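Local atomic coordinates of UPF0141 protein yjdB (Campylobacter jejuni subsp. jejuni HB93-13, PDB entry 4TN0), a protein that probably transfers phosphoethanolamine to periplasmic or cell-surface targets at a zinc-containing active site, and is required for polymyxin resistance and motility. Residues F45-D50 against P254-S259; V53-F58 against Y300-P305; Y202-I207 against S219-L224. All coordinates share one frame; numbering follows the deposited sequence.

Contact 1: residues F45-D50 against P254-S259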
# COMPACT_ATOMS: atom_id res chain seq x y z
N PHE A 45 -7.32 13.26 -8.06
CA PHE A 45 -7.31 14.72 -8.03
C PHE A 45 -6.23 15.33 -7.13
O PHE A 45 -5.61 16.33 -7.48
CB PHE A 45 -8.68 15.20 -7.59
CG PHE A 45 -8.79 16.68 -7.45
CD1 PHE A 45 -8.99 17.48 -8.57
CD2 PHE A 45 -8.71 17.28 -6.20
CE1 PHE A 45 -9.11 18.85 -8.44
CE2 PHE A 45 -8.82 18.65 -6.07
CZ PHE A 45 -9.02 19.44 -7.19
N TYR A 46 -5.99 14.73 -5.96
CA TYR A 46 -5.07 15.33 -5.00
C TYR A 46 -3.59 15.02 -5.21
O TYR A 46 -2.76 15.94 -5.22
CB TYR A 46 -5.49 14.92 -3.59
CG TYR A 46 -6.83 15.47 -3.22
CD1 TYR A 46 -7.99 14.73 -3.42
CD2 TYR A 46 -6.96 16.76 -2.71
CE1 TYR A 46 -9.23 15.24 -3.09
CE2 TYR A 46 -8.20 17.28 -2.37
CZ TYR A 46 -9.33 16.52 -2.57
OH TYR A 46 -10.57 17.04 -2.24
N THR A 47 -3.25 13.74 -5.37
CA THR A 47 -1.84 13.37 -5.56
C THR A 47 -1.37 13.71 -6.98
O THR A 47 -0.17 13.69 -7.25
CB THR A 47 -1.56 11.88 -5.24
OG1 THR A 47 -2.41 11.03 -6.00
CG2 THR A 47 -1.78 11.60 -3.76
N LYS A 48 -2.30 14.02 -7.89
CA LYS A 48 -1.89 14.53 -9.21
C LYS A 48 -1.14 15.85 -9.06
O LYS A 48 -0.24 16.15 -9.84
CB LYS A 48 -3.08 14.74 -10.15
CG LYS A 48 -3.40 13.57 -11.08
CD LYS A 48 -4.68 13.84 -11.91
CE LYS A 48 -4.96 12.72 -12.90
NZ LYS A 48 -6.11 13.01 -13.82
N LYS A 49 -1.52 16.63 -8.06
CA LYS A 49 -0.92 17.93 -7.82
C LYS A 49 0.47 17.81 -7.18
O LYS A 49 1.22 18.78 -7.12
CB LYS A 49 -1.85 18.79 -6.96
CG LYS A 49 -3.17 19.05 -7.70
CD LYS A 49 -4.13 19.95 -6.96
CE LYS A 49 -5.48 20.03 -7.70
NZ LYS A 49 -6.33 21.19 -7.27
N ASP A 50 0.81 16.61 -6.72
CA ASP A 50 2.12 16.40 -6.13
C ASP A 50 3.02 15.64 -7.10
O ASP A 50 4.13 15.25 -6.75
CB ASP A 50 1.99 15.64 -4.81
CG ASP A 50 1.23 16.42 -3.75
OD1 ASP A 50 1.53 17.62 -3.58
OD2 ASP A 50 0.33 15.85 -3.10
N PRO A 254 -3.14 -0.42 -7.77
CA PRO A 254 -2.34 0.79 -7.86
C PRO A 254 -1.08 0.70 -7.00
O PRO A 254 -1.07 0.06 -5.94
CB PRO A 254 -3.28 1.86 -7.31
CG PRO A 254 -4.04 1.12 -6.27
CD PRO A 254 -4.33 -0.20 -6.93
N ALA A 255 -0.02 1.34 -7.47
CA ALA A 255 1.13 1.60 -6.63
C ALA A 255 1.58 3.02 -6.92
O ALA A 255 1.63 3.44 -8.08
CB ALA A 255 2.25 0.59 -6.88
N ILE A 256 1.83 3.76 -5.84
CA ILE A 256 2.16 5.18 -5.93
C ILE A 256 3.40 5.50 -5.09
O ILE A 256 3.47 5.13 -3.91
CB ILE A 256 0.99 6.06 -5.44
CG1 ILE A 256 -0.16 6.04 -6.45
CG2 ILE A 256 1.43 7.50 -5.18
CD1 ILE A 256 -1.46 6.67 -5.89
N PHE A 257 4.35 6.22 -5.68
CA PHE A 257 5.55 6.62 -4.95
C PHE A 257 5.78 8.12 -4.98
O PHE A 257 5.57 8.79 -6.00
CB PHE A 257 6.81 5.93 -5.49
CG PHE A 257 8.09 6.36 -4.81
CD1 PHE A 257 8.39 5.92 -3.53
CD2 PHE A 257 8.98 7.22 -5.44
CE1 PHE A 257 9.55 6.32 -2.89
CE2 PHE A 257 10.14 7.62 -4.80
CZ PHE A 257 10.43 7.17 -3.53
N TRP A 258 6.21 8.65 -3.84
CA TRP A 258 6.63 10.04 -3.78
C TRP A 258 7.84 10.17 -2.87
O TRP A 258 7.95 9.48 -1.86
CB TRP A 258 5.49 10.94 -3.30
CG TRP A 258 5.90 12.37 -3.15
CD1 TRP A 258 5.79 13.34 -4.09
CD2 TRP A 258 6.47 12.99 -2.00
NE1 TRP A 258 6.26 14.53 -3.60
CE2 TRP A 258 6.68 14.34 -2.32
CE3 TRP A 258 6.83 12.53 -0.73
CZ2 TRP A 258 7.24 15.24 -1.41
CZ3 TRP A 258 7.38 13.43 0.17
CH2 TRP A 258 7.57 14.77 -0.18
N SER A 259 8.73 11.09 -3.22
CA SER A 259 9.88 11.40 -2.38
C SER A 259 10.28 12.84 -2.59
O SER A 259 10.03 13.40 -3.66
CB SER A 259 11.05 10.48 -2.70
OG SER A 259 12.09 10.67 -1.77

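Contact 2: residues V53-F58 against Y300-P305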
# COMPACT_ATOMS: atom_id res chain seq x y z
N VAL A 53 4.54 9.38 -8.64
CA VAL A 53 4.79 8.36 -9.66
C VAL A 53 3.78 7.22 -9.51
O VAL A 53 3.59 6.70 -8.40
CB VAL A 53 6.23 7.79 -9.58
CG1 VAL A 53 6.41 6.66 -10.57
CG2 VAL A 53 7.25 8.87 -9.83
N PHE A 54 3.15 6.83 -10.61
CA PHE A 54 2.14 5.78 -10.61
C PHE A 54 2.54 4.57 -11.44
O PHE A 54 2.71 4.66 -12.66
CB PHE A 54 0.80 6.32 -11.10
CG PHE A 54 -0.28 5.28 -11.23
CD1 PHE A 54 -0.98 4.84 -10.12
CD2 PHE A 54 -0.59 4.74 -12.46
CE1 PHE A 54 -1.99 3.89 -10.24
CE2 PHE A 54 -1.58 3.77 -12.58
CZ PHE A 54 -2.28 3.35 -11.47
N PHE A 55 2.64 3.42 -10.77
CA PHE A 55 2.95 2.16 -11.43
C PHE A 55 1.71 1.58 -12.09
O PHE A 55 0.77 1.15 -11.43
CB PHE A 55 3.52 1.20 -10.40
CG PHE A 55 4.84 1.64 -9.84
CD1 PHE A 55 4.89 2.63 -8.87
CD2 PHE A 55 6.02 1.08 -10.29
CE1 PHE A 55 6.10 3.05 -8.36
CE2 PHE A 55 7.23 1.50 -9.77
CZ PHE A 55 7.27 2.48 -8.81
N ASP A 56 1.70 1.56 -13.42
CA ASP A 56 0.47 1.21 -14.11
C ASP A 56 0.39 -0.27 -14.45
O ASP A 56 -0.58 -0.70 -15.05
CB ASP A 56 0.32 2.05 -15.38
CG ASP A 56 1.59 2.12 -16.20
OD1 ASP A 56 1.95 1.09 -16.81
OD2 ASP A 56 2.22 3.20 -16.21
N ASN A 57 1.38 -1.04 -14.04
CA ASN A 57 1.42 -2.46 -14.35
C ASN A 57 1.82 -3.31 -13.14
O ASN A 57 2.64 -4.21 -13.22
CB ASN A 57 2.39 -2.70 -15.52
CG ASN A 57 2.20 -4.06 -16.17
OD1 ASN A 57 1.16 -4.70 -16.03
ND2 ASN A 57 3.22 -4.51 -16.89
N PHE A 58 1.19 -3.01 -12.01
CA PHE A 58 1.53 -3.55 -10.71
C PHE A 58 0.48 -4.57 -10.28
O PHE A 58 -0.72 -4.28 -10.32
CB PHE A 58 1.60 -2.40 -9.70
CG PHE A 58 2.54 -2.62 -8.56
CD1 PHE A 58 2.10 -3.20 -7.39
CD2 PHE A 58 3.86 -2.21 -8.65
CE1 PHE A 58 2.97 -3.38 -6.33
CE2 PHE A 58 4.73 -2.39 -7.59
CZ PHE A 58 4.29 -2.98 -6.44
N TYR A 300 15.01 -6.48 -7.76
CA TYR A 300 13.63 -6.41 -7.30
C TYR A 300 13.36 -5.15 -6.46
O TYR A 300 12.22 -4.93 -6.02
CB TYR A 300 13.30 -7.66 -6.48
CG TYR A 300 12.73 -8.79 -7.31
CD1 TYR A 300 13.39 -10.01 -7.40
CD2 TYR A 300 11.53 -8.63 -8.00
CE1 TYR A 300 12.87 -11.04 -8.15
CE2 TYR A 300 11.00 -9.66 -8.76
CZ TYR A 300 11.67 -10.86 -8.83
OH TYR A 300 11.14 -11.88 -9.58
N ASP A 301 14.39 -4.33 -6.24
CA ASP A 301 14.25 -3.07 -5.52
C ASP A 301 13.77 -1.99 -6.49
O ASP A 301 14.46 -1.67 -7.46
CB ASP A 301 15.58 -2.69 -4.87
CG ASP A 301 15.48 -1.52 -3.89
OD1 ASP A 301 16.37 -1.44 -3.02
OD2 ASP A 301 14.54 -0.70 -3.98
N LEU A 302 12.57 -1.44 -6.25
CA LEU A 302 11.98 -0.46 -7.15
C LEU A 302 12.83 0.80 -7.28
O LEU A 302 12.83 1.45 -8.32
CB LEU A 302 10.56 -0.09 -6.70
CG LEU A 302 9.52 -1.22 -6.57
CD1 LEU A 302 8.25 -0.67 -5.90
CD2 LEU A 302 9.21 -1.87 -7.92
N LEU A 303 13.53 1.14 -6.21
CA LEU A 303 14.38 2.33 -6.19
C LEU A 303 15.88 2.02 -6.39
O LEU A 303 16.75 2.63 -5.77
CB LEU A 303 14.16 3.09 -4.89
CG LEU A 303 12.70 3.47 -4.69
CD1 LEU A 303 12.49 4.17 -3.38
CD2 LEU A 303 12.20 4.31 -5.85
N ASN A 304 16.17 1.06 -7.28
CA ASN A 304 17.54 0.64 -7.56
C ASN A 304 17.69 0.41 -9.06
O ASN A 304 16.89 -0.30 -9.67
CB ASN A 304 17.91 -0.64 -6.78
CG ASN A 304 19.36 -1.12 -7.06
OD1 ASN A 304 19.76 -1.33 -8.21
ND2 ASN A 304 20.13 -1.31 -6.00
N PRO A 305 18.74 1.00 -9.65
CA PRO A 305 18.92 1.01 -11.11
C PRO A 305 18.97 -0.38 -11.75
O PRO A 305 18.68 -0.50 -12.93
CB PRO A 305 20.26 1.72 -11.28
CG PRO A 305 20.39 2.58 -10.06
CD PRO A 305 19.82 1.73 -8.97

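Contact 3: residues Y202-I207 against S219-L224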
# COMPACT_ATOMS: atom_id res chain seq x y z
N TYR A 202 -6.76 11.79 -1.23
CA TYR A 202 -6.60 12.99 -0.40
C TYR A 202 -5.69 12.73 0.79
O TYR A 202 -4.79 13.53 1.09
CB TYR A 202 -7.97 13.48 0.09
CG TYR A 202 -7.95 14.45 1.26
CD1 TYR A 202 -8.16 14.00 2.56
CD2 TYR A 202 -7.74 15.81 1.07
CE1 TYR A 202 -8.15 14.87 3.63
CE2 TYR A 202 -7.71 16.69 2.14
CZ TYR A 202 -7.92 16.22 3.42
OH TYR A 202 -7.93 17.10 4.48
N LEU A 203 -5.93 11.62 1.48
CA LEU A 203 -5.13 11.26 2.64
C LEU A 203 -3.67 11.05 2.26
O LEU A 203 -2.76 11.32 3.06
CB LEU A 203 -5.69 10.00 3.28
CG LEU A 203 -7.02 10.16 3.99
CD1 LEU A 203 -7.33 8.86 4.69
CD2 LEU A 203 -7.02 11.33 4.99
N LEU A 204 -3.43 10.53 1.06
CA LEU A 204 -2.06 10.42 0.58
C LEU A 204 -1.42 11.79 0.47
O LEU A 204 -0.33 12.00 0.97
CB LEU A 204 -1.99 9.67 -0.76
CG LEU A 204 -1.77 8.15 -0.72
CD1 LEU A 204 -2.70 7.42 0.21
CD2 LEU A 204 -1.76 7.55 -2.12
N SER A 205 -2.11 12.75 -0.15
CA SER A 205 -1.49 14.05 -0.33
C SER A 205 -1.35 14.78 1.01
O SER A 205 -0.44 15.58 1.18
CB SER A 205 -2.24 14.88 -1.37
OG SER A 205 -3.42 15.45 -0.83
N GLU A 206 -2.22 14.50 1.98
CA GLU A 206 -2.06 15.02 3.34
C GLU A 206 -0.81 14.44 4.00
O GLU A 206 -0.16 15.10 4.81
CB GLU A 206 -3.28 14.72 4.20
CG GLU A 206 -4.47 15.62 3.89
CD GLU A 206 -4.24 17.09 4.22
OE1 GLU A 206 -4.11 17.41 5.42
OE2 GLU A 206 -4.21 17.93 3.29
N ILE A 207 -0.50 13.19 3.67
CA ILE A 207 0.72 12.56 4.17
C ILE A 207 1.94 13.24 3.55
O ILE A 207 2.87 13.60 4.25
CB ILE A 207 0.72 11.04 3.86
CG1 ILE A 207 -0.15 10.32 4.89
CG2 ILE A 207 2.15 10.46 3.90
CD1 ILE A 207 -0.45 8.89 4.51
N SER A 219 12.54 12.00 2.83
CA SER A 219 11.23 11.39 3.07
C SER A 219 10.67 10.75 1.82
O SER A 219 10.75 11.31 0.71
CB SER A 219 10.25 12.42 3.62
OG SER A 219 10.67 12.91 4.88
N SER A 220 10.08 9.57 1.99
CA SER A 220 9.39 8.91 0.90
C SER A 220 8.03 8.37 1.34
O SER A 220 7.85 7.94 2.49
CB SER A 220 10.25 7.79 0.34
OG SER A 220 11.47 8.31 -0.15
N LEU A 221 7.07 8.43 0.41
CA LEU A 221 5.80 7.74 0.56
C LEU A 221 5.67 6.61 -0.47
O LEU A 221 5.85 6.83 -1.68
CB LEU A 221 4.63 8.71 0.42
CG LEU A 221 3.25 8.07 0.23
CD1 LEU A 221 2.85 7.27 1.45
CD2 LEU A 221 2.21 9.14 -0.08
N PHE A 222 5.38 5.41 0.01
CA PHE A 222 5.03 4.32 -0.89
C PHE A 222 3.67 3.76 -0.49
O PHE A 222 3.47 3.36 0.67
CB PHE A 222 6.08 3.20 -0.91
CG PHE A 222 5.85 2.20 -2.01
CD1 PHE A 222 5.76 2.61 -3.32
CD2 PHE A 222 5.70 0.86 -1.72
CE1 PHE A 222 5.52 1.70 -4.34
CE2 PHE A 222 5.48 -0.05 -2.71
CZ PHE A 222 5.38 0.37 -4.03
N TYR A 223 2.75 3.79 -1.45
CA TYR A 223 1.38 3.29 -1.27
C TYR A 223 1.05 2.18 -2.26
O TYR A 223 1.28 2.32 -3.46
CB TYR A 223 0.37 4.44 -1.44
CG TYR A 223 -1.05 3.99 -1.78
CD1 TYR A 223 -1.53 4.08 -3.08
CD2 TYR A 223 -1.92 3.51 -0.80
CE1 TYR A 223 -2.82 3.69 -3.41
CE2 TYR A 223 -3.23 3.10 -1.13
CZ TYR A 223 -3.66 3.20 -2.44
OH TYR A 223 -4.93 2.82 -2.80
N LEU A 224 0.52 1.07 -1.75
CA LEU A 224 -0.03 0.03 -2.62
C LEU A 224 -1.23 -0.66 -1.97
O LEU A 224 -1.36 -0.70 -0.74
CB LEU A 224 1.02 -1.04 -2.99
CG LEU A 224 1.56 -2.00 -1.93
CD1 LEU A 224 2.43 -3.04 -2.62
CD2 LEU A 224 2.33 -1.30 -0.82

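Contact 1: residues F45-D50 against P254-S259
The hydroxyl OG1 of Thr47 is hydrogen-bonded to OD1 of Asp201, on helix 186-211. Across the contact the same oxygen faces the methyl tip of Ile256, with OG1 and Ile256 CD1 4.5 Å apart. This is a loose touch, and the polar need of the hydroxyl is met by the aspartate. Ile256 reaches Thr47 with its CD1 branch, since its side chain is extended at the end (chi2 169°).

The second meeting is closer. The backbone oxygen of Asp50 lies at the rim of the Trp258 indole, near the ring plane. Asp50 O is 3.7 Å from Trp258 CD1. It is 3.9 Å from Trp258 NE1, too far to be counted as a hydrogen bond. The ring edge carries partial positive charge, so the approach is probably mildly favourable. The indole is put there by its first torsion, with CG anti to the backbone N (chi1 177°). Asp50 CB comes to 4.5 Å from the same CD1 atom of Trp258.

Residues 45-49 have helical backbone angles. Lys49 N bonds to Tyr46 O at 3.2 Å, and this turn brings Thr47 and Asp50 to face the strand together. Behind them Phe45 CD2 sits 3.6 Å above the plane of the Tyr46 ring, over its centre. Lys49 CE lies over a face of the Phe45 ring.

Helix 186-211 adds to the packing: Leu204 touches Thr47, Ser205 touches Asp50 and Leu211 touches Trp258. The contact joins the loop that follows strand 18-24 to strand 252-259. That strand runs antiparallel to both its neighbours in the mixed central sheet of an alkaline phosphatase-like fold.

Contact 2: residues V53-F58 against Y300-P305
Leu302 packs against Phe55 and Phe58 from a type I beta turn, Asp301 to Asn304, that also holds an Asx turn. The contact is apolar. The two methyls of Leu302 divide the work between the two rings. CD2 of Leu302 is 4.3 Å from Phe55 CE2 and meets that ring obliquely. CD1 of Leu302 is also 4.3 Å from Phe58 CE2, but it comes at the ring edge, near the ring plane.

In an unbroken strand, residues three apart would point to opposite faces. Here the chain turns a corner at Asp56 and Asn57, and both phenyl rings reach the same leucine. Phe58 depends on its torsion for this. Its CB does not aim at the turn, and a first torsion of -151° carries the ring there. Leu276, on the edge strand 276-277, touches all three side chains and adds to the buried cluster.

Polar interactions hold the turn rather than the interface. Leu302 N is hydrogen-bonded to Thr284 OG1 of helix 281-288, and Asp301 OD1 to Tyr296 OH. Asn304 N to Asp301 O closes the beta turn with a weak bond of 3.2 Å. The Asx turn is firmer: Leu303 N gives its hydrogen to Asp301 OD2 at 3.1 Å with an angle of 147°, meeting the oxygen from above the carboxylate plane, 37° out of it.

Contact 3: residues Y202-I207 against S219-L224
Leu204 lays its forked end on the Tyr223 ring, while Leu221 pushes between Leu204 and Ile207. The CD1 methyl of Leu204 lies over one face of the ring. The CD2 methyl sits nearer the root of the side chain, 3.6 Å from both CG and CD1 of Tyr223 and 3.8 Å from Tyr223 CB. The two methyls straddle the root of the ring, CD1 on the side of Tyr223 CD2, and do not extend to the hydroxyl end.

The next bump is the branched end of Leu221. It enters the hollow between Leu204 and Ile207, one helical turn apart. Leu221 CD2 rests 4.0 Å from Leu204 O and 4.2 Å from Leu204 CG. Leu221 CD1 meets Ile207 CG2 at 4.1 Å. In all three pairs the side chains cross at about a right angle.

Leu221 and Tyr223 point toward the helix, as alternate residues of a strand do. The phenol end of Tyr223 is satisfied by a hydrogen bond between its OH and Tyr33 OH. Its side chain is about 11 Å from the bound zinc ion, whose ligands Asp226 and His227 follow soon after the strand.

The axes of segments 202-207 and 219-224 approach to 10.0 Å and run nearly antiparallel, at 164°. Helix 186-211 forms the crossover of a beta-alpha-beta unit from strand 146-152 to the parallel strand 218-224. Strand 18-24 lies between those two and offers Val23 to Ile207 and Leu221. On the other flank, strand 252-259 places Ile256 against Leu204 and Tyr223.

In the fold
From the N terminus, residues 45-50 start the loop that contact 1 closes at 254-259, with 203 residues between. Residues 53-58 follow at once, and contact 2 closes the longer loop at 300-305. The two cross, because their segments alternate along the chain. Contact 3 closes a short loop, with 11 residues between its segments, and nests inside both. Strands 53-59, 252-259 and 218-224 are neighbours in the central sheet, and each contact uses one of them. Contacts 1 and 3 share the face beneath helix 186-211. Contact 2 lies toward the other face, where Phe222 packs against Leu302 and Phe58. Together they tie the helix, the sheet and the C-terminal loop.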